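Local structure of peptide methionine sulfoxide reductase MsrA (Treponema denticola ATCC 35405, 5FA9) at residues B[6-11]-B[95-100]; B[49-54]-B[91-96]; B[76-81]-B[116-121]. The protein probably repairs oxidatively damaged proteins by reducing methionine sulfoxide back to methionine, as a fusion of MsrA and MsrB reductase units. The protein carries 2 engineered substitutions. All blocks are in the same frame, centred on the assembly; numbering follows the deposited sequence.

Contact 1 of 3, residues B[6-11]-B[95-100]; sequences YLAGGS and GIYYVD. Engineered in segment 6-11: S11 (natural residue Cys). With D1D ((4S,5S)-1,2-dithiane-4,5-diol), chain F.
The phenol ring of Y97 has the CB of A8 at its edge, touching CE2 at 3.8 Å, while the carbonyl carbon of G95, two residues earlier in the same strand, lies over one face, offset toward the rim. The ring of Y6 meets the other segment edge-on as well, with Y97 O and the CG1 methyl of V99 near its plane. Both tyrosines turn CG anti to the carbonyl carbon (chi1 -65° in Y6, -49° in Y97). Y6 CB and Y97 CB meet at 3.8 Å on one face of the sheet, where A8 is small enough to leave the Y97 ring its place. Glycine suits position 95, since the Y97 hydroxyl lies where a side chain would begin. On the other face the branched chains of L7 and I96 run side by side, L7 CD2 against I96 CG2 at 3.7 Å, as suits an oily interior.

Between these faces the backbones pair antiparallel. Y6 and Y97 form one hydrogen-bonded pair, with Y97 N giving a nearly straight bond (175°) to Y6 O at 2.8 Å; A8 and G95 form the next, A8 N to G95 O at 2.9 Å. L7 and I96 make the non-hydrogen-bonded pair between them. Beyond the strand, the chain turns through G9 and G10 to S11, an engineered serine in place of the predicted catalytic cysteine, at the N-cap of helix 12-19. Its OG is hydrogen-bonded to O2 of the bound dithiane diol, 3.2 Å away.

Strand 2-8 is flanked in the mixed sheet of the MsrA unit by 95-98 and 51-59. Y97 OH is hydrogen-bonded to E125, Y6 OH to E4, and the L7/I96 face is covered by L69 and Y72 of helix 65-74.

Contact 2 of 3, residues B[49-54]-B[91-96]; sequences DHAETV and QYRTGI. With D1D ((4S,5S)-1,2-dithiane-4,5-diol), chain F.
A51 CB packs over the centre of one face of the R93 guanidinium, a van der Waals contact at 3.6 Å from R93 CZ, and a residue this small lets the flat group lie close against the strand. The arginine chain is extended from CG to NE, which carries the guanidinium across to the carbonyl of D49, in the loop before strand 51-59.

Among the hydrogen bonds, E52 N to Q91 O is short (2.8 Å) and nearly straight at 174°. R93 NH2 donates to D49 O at 3.0 Å, with the oxygen tilted somewhat from the guanidinium plane; a weak bond from NH1 joins the same oxygen. A CA-H...O contact from Q91 CA to H50 O, 3.3 Å, adds to these. Arginine suits the site because its several N-H groups can serve more than one partner: NE forms a salt bridge with E125. The carboxylate of D49 stands beside R93 as an opposite charge only, its salt bridge being to R90. A water lies within hydrogen-bonding reach of both E52 O and R93 O, beside the direct E52-Q91 bond.

Polar groups also reach the bound dithiane diol. E52 and Y92 run side by side, pointing the same way, with their planes 57° apart and E52 OE1 3.6 Å from Y92 CE1. Y92 OH lies 3.1 Å from O3 of the ligand, in a hydrogen bond, while E52 OE1 approaches its C2 at 3.3 Å. E52 OE2 accepts a bond from F12 N, which fixes the carboxylate near the engineered S11. A glutamate and a tyrosine gathered beside the nucleophile position are characteristic of the MsrA active site, where they line the substrate pocket; here that pocket holds the diol.

Contact 3 of 3, residues B[76-81]-B[116-121]; sequences IDPTSL and KKYSRP
T79 contributes the most surface to this contact, and its CG2 methyl does most of the touching: it comes to 3.6 Å from Y118 CD1, 3.7 Å from R120 O and 3.8 Å from R120 CB. The methyl lies anti to the carbonyl carbon, and OG1 between that carbon and the backbone N, at chi1 64°. This rotation splits the work of the side chain, for the hydroxyl turns back to its own segment and donates to D77 OD1 at 2.9 Å while the methyl faces across. Threonine suits a place that needs both a polar and an apolar branch.

D77 to S80 form a type I beta turn, closed by the backbone bond from S80 N to D77 O. D77 OD1 also accepts a weak bond from T79 N, so one carboxylate oxygen grips both the backbone and the side chain of T79. The turn follows helix 65-74, and Y118 stands in the loop between helix 104-115 and strand 125-128; the contact therefore joins two surface loops of the MsrA unit, away from its active site.

Y118 has the next largest share, offering P78 a face of its ring. The CG of P78 lies 3.9 Å from the ring centroid, 29° off the normal, in a CH-pi contact, and the two side chains cross at about a right angle. The proline ring is rigid and its C-H groups are slightly polarised, which suits it to lie against an aromatic face. P78 CD also comes within 3.6 Å of the tyrosine OH.

P78 holds third place by area, and its backbone is hydrogen-bonded to V123. Nearby a water donates to both T79 O and P121 O, bridging the loops where their carbonyls come close.

From the N terminus, strand 2-8 and the turn to S11 come first, then strand 51-59, helix 65-74 and the 76-81 turn, before 91-100. Contact 2 closes the loop from 49-54 to 91-96, nested within the longer span of contact 1, which returns 95-100 to 6-11; the two share G95 and I96. Contact 1 joins the neighbouring strands 2-8 and 95-98, while contact 2 ties the start of 51-59 to the chain leading into 95-98, with 2-8 between those two strands; both reach the bound diol. Contact 3 crosses both, starting inside their loops and ending beyond them at 116-121. Its centre is about 17 Å from that of contact 1, and I76 packs on G9 and T94.

Contact 1 of 3, residues B[6-11]-B[95-100]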
loop_
_atom_site.group_PDB
_atom_site.type_symbol
_atom_site.label_atom_id
_atom_site.label_comp_id
_atom_site.label_asym_id
_atom_site.label_seq_id
_atom_site.Cartn_x
_atom_site.Cartn_y
_atom_site.Cartn_z
ATOM N N TYR B 6 -7.134 4.097 9.124
ATOM C CA TYR B 6 -8.553 3.819 9.310
ATOM C C TYR B 6 -9.229 4.935 10.102
ATOM O O TYR B 6 -8.830 5.241 11.225
ATOM C CB TYR B 6 -8.744 2.473 10.013
ATOM C CG TYR B 6 -8.267 1.287 9.200
ATOM C CD1 TYR B 6 -6.913 0.987 9.097
ATOM C CD2 TYR B 6 -9.171 0.468 8.535
ATOM C CE1 TYR B 6 -6.474 -0.093 8.355
ATOM C CE2 TYR B 6 -8.740 -0.615 7.793
ATOM C CZ TYR B 6 -7.392 -0.890 7.704
ATOM O OH TYR B 6 -6.961 -1.968 6.965
ATOM N N LEU B 7 -10.257 5.536 9.510
ATOM C CA LEU B 7 -10.909 6.697 10.106
ATOM C C LEU B 7 -12.407 6.488 10.315
ATOM O O LEU B 7 -13.144 6.194 9.374
ATOM C CB LEU B 7 -10.677 7.933 9.234
ATOM C CG LEU B 7 -9.217 8.307 8.976
ATOM C CD1 LEU B 7 -9.127 9.502 8.044
ATOM C CD2 LEU B 7 -8.495 8.586 10.285
ATOM N N ALA B 8 -12.847 6.644 11.559
ATOM C CA ALA B 8 -14.266 6.584 11.887
ATOM C C ALA B 8 -14.791 7.980 12.205
ATOM O O ALA B 8 -14.417 8.575 13.215
ATOM C CB ALA B 8 -14.505 5.643 13.057
ATOM N N GLY B 9 -15.652 8.501 11.337
ATOM C CA GLY B 9 -16.192 9.836 11.513
ATOM C C GLY B 9 -17.678 9.929 11.225
ATOM O O GLY B 9 -18.120 10.805 10.483
ATOM N N GLY B 10 -18.451 9.020 11.812
ATOM C CA GLY B 10 -19.887 8.992 11.601
ATOM C C GLY B 10 -20.285 8.024 10.505
ATOM O O GLY B 10 -19.603 7.026 10.274
ATOM N N SER B 11 -21.399 8.316 9.839
ATOM C CA SER B 11 -21.873 7.500 8.725
ATOM C C SER B 11 -20.805 7.408 7.639
ATOM O O SER B 11 -20.402 8.423 7.070
ATOM C CB SER B 11 -23.170 8.076 8.153
ATOM O OG SER B 11 -23.516 7.455 6.927
ATOM N N GLY B 95 -12.936 8.071 15.828
ATOM C CA GLY B 95 -11.715 7.363 16.155
ATOM C C GLY B 95 -10.734 7.273 15.005
ATOM O O GLY B 95 -11.121 7.297 13.836
ATOM N N ILE B 96 -9.455 7.165 15.345
ATOM C CA ILE B 96 -8.404 6.970 14.356
ATOM C C ILE B 96 -7.667 5.675 14.667
ATOM O O ILE B 96 -7.046 5.542 15.722
ATOM C CB ILE B 96 -7.410 8.146 14.333
ATOM C CG1 ILE B 96 -8.147 9.464 14.088
ATOM C CG2 ILE B 96 -6.343 7.922 13.272
ATOM C CD1 ILE B 96 -7.269 10.689 14.217
ATOM N N TYR B 97 -7.737 4.721 13.745
ATOM C CA TYR B 97 -7.187 3.393 13.987
ATOM C C TYR B 97 -6.019 3.102 13.056
ATOM O O TYR B 97 -6.101 3.325 11.848
ATOM C CB TYR B 97 -8.277 2.333 13.822
ATOM C CG TYR B 97 -9.546 2.660 14.575
ATOM C CD1 TYR B 97 -9.631 2.468 15.949
ATOM C CD2 TYR B 97 -10.658 3.166 13.914
ATOM C CE1 TYR B 97 -10.789 2.768 16.642
ATOM C CE2 TYR B 97 -11.820 3.469 14.599
ATOM C CZ TYR B 97 -11.882 3.268 15.961
ATOM O OH TYR B 97 -13.036 3.569 16.645
ATOM N N TYR B 98 -4.933 2.593 13.628
ATOM C CA TYR B 98 -3.715 2.353 12.866
ATOM C C TYR B 98 -3.375 0.871 12.796
ATOM O O TYR B 98 -3.663 0.108 13.720
ATOM C CB TYR B 98 -2.543 3.128 13.476
ATOM C CG TYR B 98 -2.249 2.769 14.917
ATOM C CD1 TYR B 98 -1.384 1.727 15.233
ATOM C CD2 TYR B 98 -2.834 3.474 15.962
ATOM C CE1 TYR B 98 -1.114 1.394 16.546
ATOM C CE2 TYR B 98 -2.568 3.148 17.280
ATOM C CZ TYR B 98 -1.707 2.109 17.566
ATOM O OH TYR B 98 -1.439 1.781 18.876
ATOM N N VAL B 99 -2.757 0.473 11.692
ATOM C CA VAL B 99 -2.243 -0.878 11.539
ATOM C C VAL B 99 -0.719 -0.803 11.476
ATOM O O VAL B 99 -0.019 -1.807 11.611
ATOM C CB VAL B 99 -2.810 -1.552 10.271
ATOM C CG1 VAL B 99 -2.251 -0.887 9.025
ATOM C CG2 VAL B 99 -2.510 -3.037 10.264
ATOM N N ASP B 100 -0.219 0.414 11.294
ATOM C CA ASP B 100 1.211 0.670 11.204
ATOM C C ASP B 100 1.677 1.419 12.451
ATOM O O ASP B 100 1.306 2.573 12.663
ATOM C CB ASP B 100 1.530 1.470 9.937
ATOM C CG ASP B 100 3.018 1.538 9.638
ATOM O OD1 ASP B 100 3.827 1.109 10.487
ATOM O OD2 ASP B 100 3.376 2.025 8.546
HETATM S S1 D1D F . -25.574 1.152 8.262
HETATM C C1 D1D F . -25.059 2.181 7.125
HETATM C C2 D1D F . -24.772 3.650 7.725
HETATM O O2 D1D F . -24.483 4.432 6.783
HETATM C C3 D1D F . -26.125 4.276 8.581
HETATM O O3 D1D F . -25.796 5.359 9.133
HETATM C C4 D1D F . -26.663 3.256 9.708
HETATM S S4 D1D F . -26.944 1.776 9.119
#

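Contact 2 of 3, residues B[49-54]-B[91-96]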
loop_
_atom_site.group_PDB
_atom_site.type_symbol
_atom_site.label_atom_id
_atom_site.label_comp_id
_atom_site.label_asym_id
_atom_site.label_seq_id
_atom_site.Cartn_x
_atom_site.Cartn_y
_atom_site.Cartn_z
ATOM N N ASP B 49 -19.985 -3.669 19.807
ATOM C CA ASP B 49 -20.224 -2.292 19.389
ATOM C C ASP B 49 -19.103 -1.817 18.468
ATOM O O ASP B 49 -18.067 -1.332 18.922
ATOM C CB ASP B 49 -20.362 -1.366 20.603
ATOM C CG ASP B 49 -19.246 -1.548 21.612
ATOM O OD1 ASP B 49 -18.761 -2.688 21.765
ATOM O OD2 ASP B 49 -18.855 -0.548 22.250
ATOM N N HIS B 50 -19.322 -1.963 17.165
ATOM C CA HIS B 50 -18.321 -1.589 16.177
ATOM C C HIS B 50 -18.576 -0.175 15.675
ATOM O O HIS B 50 -19.724 0.241 15.523
ATOM C CB HIS B 50 -18.331 -2.570 15.002
ATOM C CG HIS B 50 -17.936 -3.966 15.370
ATOM N ND1 HIS B 50 -16.664 -4.297 15.781
ATOM C CD2 HIS B 50 -18.647 -5.119 15.381
ATOM C CE1 HIS B 50 -16.607 -5.593 16.033
ATOM N NE2 HIS B 50 -17.797 -6.115 15.798
ATOM N N ALA B 51 -17.500 0.559 15.411
ATOM C CA ALA B 51 -17.614 1.906 14.869
ATOM C C ALA B 51 -17.570 1.881 13.347
ATOM O O ALA B 51 -16.778 1.153 12.752
ATOM C CB ALA B 51 -16.510 2.795 15.419
ATOM N N GLU B 52 -18.429 2.682 12.725
ATOM C CA GLU B 52 -18.454 2.789 11.273
ATOM C C GLU B 52 -17.186 3.473 10.779
ATOM O O GLU B 52 -16.954 4.649 11.056
ATOM C CB GLU B 52 -19.697 3.549 10.811
ATOM C CG GLU B 52 -20.998 2.806 11.075
ATOM C CD GLU B 52 -22.185 3.431 10.370
ATOM O OE1 GLU B 52 -23.331 3.043 10.680
ATOM O OE2 GLU B 52 -21.971 4.303 9.503
ATOM N N THR B 53 -16.370 2.725 10.044
ATOM C CA THR B 53 -15.031 3.175 9.685
ATOM C C THR B 53 -14.766 3.018 8.190
ATOM O O THR B 53 -15.261 2.088 7.554
ATOM C CB THR B 53 -13.961 2.395 10.483
ATOM O OG1 THR B 53 -14.300 2.407 11.875
ATOM C CG2 THR B 53 -12.578 3.004 10.299
ATOM N N VAL B 54 -13.989 3.942 7.634
ATOM C CA VAL B 54 -13.574 3.862 6.241
ATOM C C VAL B 54 -12.079 3.576 6.138
ATOM O O VAL B 54 -11.258 4.311 6.684
ATOM C CB VAL B 54 -13.891 5.160 5.475
ATOM C CG1 VAL B 54 -13.343 5.086 4.059
ATOM C CG2 VAL B 54 -15.386 5.407 5.455
ATOM N N GLN B 91 -21.796 3.366 17.274
ATOM C CA GLN B 91 -21.321 3.054 15.931
ATOM C C GLN B 91 -20.909 4.318 15.178
ATOM O O GLN B 91 -20.344 4.242 14.088
ATOM C CB GLN B 91 -22.389 2.293 15.140
ATOM C CG GLN B 91 -23.664 3.078 14.876
ATOM C CD GLN B 91 -24.706 2.886 15.963
ATOM O OE1 GLN B 91 -24.391 2.885 17.152
ATOM N NE2 GLN B 91 -25.960 2.722 15.554
ATOM N N TYR B 92 -21.193 5.477 15.766
ATOM C CA TYR B 92 -20.845 6.750 15.145
ATOM C C TYR B 92 -19.766 7.495 15.925
ATOM O O TYR B 92 -19.522 8.677 15.678
ATOM C CB TYR B 92 -22.085 7.637 15.012
ATOM C CG TYR B 92 -23.219 7.001 14.243
ATOM C CD1 TYR B 92 -23.124 6.788 12.873
ATOM C CD2 TYR B 92 -24.390 6.622 14.885
ATOM C CE1 TYR B 92 -24.160 6.210 12.168
ATOM C CE2 TYR B 92 -25.431 6.044 14.188
ATOM C CZ TYR B 92 -25.311 5.839 12.831
ATOM O OH TYR B 92 -26.348 5.264 12.134
ATOM N N ARG B 93 -19.128 6.811 16.869
ATOM C CA ARG B 93 -18.063 7.425 17.653
ATOM C C ARG B 93 -16.862 7.738 16.767
ATOM O O ARG B 93 -16.576 7.015 15.813
ATOM C CB ARG B 93 -17.647 6.521 18.817
ATOM C CG ARG B 93 -16.965 5.223 18.408
ATOM C CD ARG B 93 -16.626 4.377 19.626
ATOM N NE ARG B 93 -16.017 3.101 19.261
ATOM C CZ ARG B 93 -16.703 2.013 18.928
ATOM N NH1 ARG B 93 -18.029 2.039 18.910
ATOM N NH2 ARG B 93 -16.062 0.895 18.612
ATOM N N THR B 94 -16.169 8.827 17.082
ATOM C CA THR B 94 -15.005 9.235 16.308
ATOM C C THR B 94 -13.754 8.508 16.780
ATOM O O THR B 94 -13.535 8.341 17.980
ATOM C CB THR B 94 -14.772 10.754 16.395
ATOM O OG1 THR B 94 -14.719 11.151 17.771
ATOM C CG2 THR B 94 -15.897 11.502 15.701
ATOM N N GLY B 95 -12.936 8.071 15.828
ATOM C CA GLY B 95 -11.715 7.363 16.155
ATOM C C GLY B 95 -10.734 7.273 15.005
ATOM O O GLY B 95 -11.121 7.297 13.836
ATOM N N ILE B 96 -9.455 7.165 15.345
ATOM C CA ILE B 96 -8.404 6.970 14.356
ATOM C C ILE B 96 -7.667 5.675 14.667
ATOM O O ILE B 96 -7.046 5.542 15.722
ATOM C CB ILE B 96 -7.410 8.146 14.333
ATOM C CG1 ILE B 96 -8.147 9.464 14.088
ATOM C CG2 ILE B 96 -6.343 7.922 13.272
ATOM C CD1 ILE B 96 -7.269 10.689 14.217
HETATM S S1 D1D F . -25.574 1.152 8.262
HETATM C C1 D1D F . -25.059 2.181 7.125
HETATM C C2 D1D F . -24.772 3.650 7.725
HETATM O O2 D1D F . -24.483 4.432 6.783
HETATM C C3 D1D F . -26.125 4.276 8.581
HETATM O O3 D1D F . -25.796 5.359 9.133
HETATM C C4 D1D F . -26.663 3.256 9.708
HETATM S S4 D1D F . -26.944 1.776 9.119
HETATM O O HOH W 1 -17.816 6.842 13.071
#

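Contact 3 of 3, residues B[76-81]-B[116-121]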
loop_
_atom_site.group_PDB
_atom_site.type_symbol
_atom_site.label_atom_id
_atom_site.label_comp_id
_atom_site.label_asym_id
_atom_site.label_seq_id
_atom_site.Cartn_x
_atom_site.Cartn_y
_atom_site.Cartn_z
ATOM N N ILE B 76 -15.448 16.491 10.909
ATOM C CA ILE B 76 -16.052 15.940 12.119
ATOM C C ILE B 76 -16.071 16.938 13.271
ATOM O O ILE B 76 -15.391 17.963 13.235
ATOM C CB ILE B 76 -15.314 14.675 12.610
ATOM C CG1 ILE B 76 -13.929 15.042 13.145
ATOM C CG2 ILE B 76 -15.233 13.625 11.509
ATOM C CD1 ILE B 76 -13.304 13.967 14.000
ATOM N N ASP B 77 -16.864 16.624 14.289
ATOM C CA ASP B 77 -16.812 17.333 15.559
ATOM C C ASP B 77 -16.043 16.476 16.561
ATOM O O ASP B 77 -16.588 15.516 17.106
ATOM C CB ASP B 77 -18.219 17.644 16.076
ATOM C CG ASP B 77 -18.207 18.457 17.358
ATOM O OD1 ASP B 77 -17.151 19.033 17.695
ATOM O OD2 ASP B 77 -19.258 18.522 18.030
ATOM N N PRO B 78 -14.770 16.820 16.802
ATOM C CA PRO B 78 -13.886 16.010 17.648
ATOM C C PRO B 78 -14.212 16.101 19.138
ATOM O O PRO B 78 -13.596 15.396 19.936
ATOM C CB PRO B 78 -12.502 16.596 17.363
ATOM C CG PRO B 78 -12.770 18.011 16.995
ATOM C CD PRO B 78 -14.086 18.013 16.268
ATOM N N THR B 79 -15.166 16.950 19.505
ATOM C CA THR B 79 -15.547 17.106 20.904
ATOM C C THR B 79 -16.852 16.382 21.221
ATOM O O THR B 79 -17.248 16.279 22.382
ATOM C CB THR B 79 -15.694 18.591 21.284
ATOM O OG1 THR B 79 -16.769 19.174 20.536
ATOM C CG2 THR B 79 -14.409 19.346 20.989
ATOM N N SER B 80 -17.515 15.879 20.185
ATOM C CA SER B 80 -18.794 15.198 20.352
ATOM C C SER B 80 -18.610 13.703 20.600
ATOM O O SER B 80 -17.900 13.024 19.859
ATOM C CB SER B 80 -19.680 15.418 19.125
ATOM O OG SER B 80 -20.794 14.542 19.136
ATOM N N LEU B 81 -19.259 13.199 21.644
ATOM C CA LEU B 81 -19.157 11.789 22.003
ATOM C C LEU B 81 -20.317 10.969 21.445
ATOM O O LEU B 81 -21.483 11.274 21.700
ATOM C CB LEU B 81 -19.099 11.631 23.524
ATOM C CG LEU B 81 -19.042 10.197 24.054
ATOM C CD1 LEU B 81 -17.854 9.447 23.468
ATOM C CD2 LEU B 81 -18.992 10.186 25.575
ATOM N N LYS B 116 -5.363 22.291 20.786
ATOM C CA LYS B 116 -5.089 23.709 20.989
ATOM C C LYS B 116 -6.139 24.611 20.338
ATOM O O LYS B 116 -6.168 25.815 20.585
ATOM C CB LYS B 116 -3.700 24.057 20.451
ATOM C CG LYS B 116 -2.577 23.242 21.076
ATOM C CD LYS B 116 -1.228 23.922 20.904
ATOM C CE LYS B 116 -0.134 23.162 21.637
ATOM N NZ LYS B 116 1.226 23.571 21.190
ATOM N N LYS B 117 -6.994 24.028 19.504
ATOM C CA LYS B 117 -8.033 24.789 18.820
ATOM C C LYS B 117 -9.405 24.575 19.450
ATOM O O LYS B 117 -10.407 25.097 18.959
ATOM C CB LYS B 117 -8.083 24.414 17.338
ATOM C CG LYS B 117 -6.786 24.657 16.588
ATOM C CD LYS B 117 -6.923 24.263 15.128
ATOM C CE LYS B 117 -5.642 24.534 14.361
ATOM N NZ LYS B 117 -5.791 24.216 12.914
ATOM N N TYR B 118 -9.450 23.811 20.536
ATOM C CA TYR B 118 -10.717 23.496 21.186
ATOM C C TYR B 118 -10.667 23.683 22.698
ATOM O O TYR B 118 -9.740 23.220 23.364
ATOM C CB TYR B 118 -11.137 22.060 20.864
ATOM C CG TYR B 118 -11.614 21.858 19.444
ATOM C CD1 TYR B 118 -12.947 22.054 19.108
ATOM C CD2 TYR B 118 -10.736 21.466 18.444
ATOM C CE1 TYR B 118 -13.392 21.869 17.813
ATOM C CE2 TYR B 118 -11.172 21.278 17.144
ATOM C CZ TYR B 118 -12.501 21.482 16.835
ATOM O OH TYR B 118 -12.941 21.296 15.545
ATOM N N SER B 119 -11.675 24.365 23.232
ATOM C CA SER B 119 -11.823 24.518 24.673
ATOM C C SER B 119 -12.257 23.191 25.280
ATOM O O SER B 119 -11.717 22.747 26.293
ATOM C CB SER B 119 -12.836 25.615 25.004
ATOM O OG SER B 119 -12.635 26.759 24.192
ATOM N N ARG B 120 -13.241 22.564 24.644
ATOM C CA ARG B 120 -13.719 21.253 25.058
ATOM C C ARG B 120 -12.691 20.183 24.702
ATOM O O ARG B 120 -12.020 20.285 23.675
ATOM C CB ARG B 120 -15.065 20.946 24.394
ATOM C CG ARG B 120 -16.173 20.560 25.357
ATOM C CD ARG B 120 -17.525 21.010 24.833
ATOM N NE ARG B 120 -17.576 22.460 24.659
ATOM C CZ ARG B 120 -18.646 23.129 24.245
ATOM N NH1 ARG B 120 -19.766 22.481 23.957
ATOM N NH2 ARG B 120 -18.597 24.448 24.116
ATOM N N PRO B 121 -12.561 19.153 25.552
ATOM C CA PRO B 121 -11.587 18.085 25.301
ATOM C C PRO B 121 -11.958 17.231 24.093
ATOM O O PRO B 121 -13.124 16.869 23.928
ATOM C CB PRO B 121 -11.635 17.259 26.590
ATOM C CG PRO B 121 -12.989 17.517 27.152
ATOM C CD PRO B 121 -13.300 18.944 26.808
HETATM O O HOH W 2 -15.857 16.812 24.899
#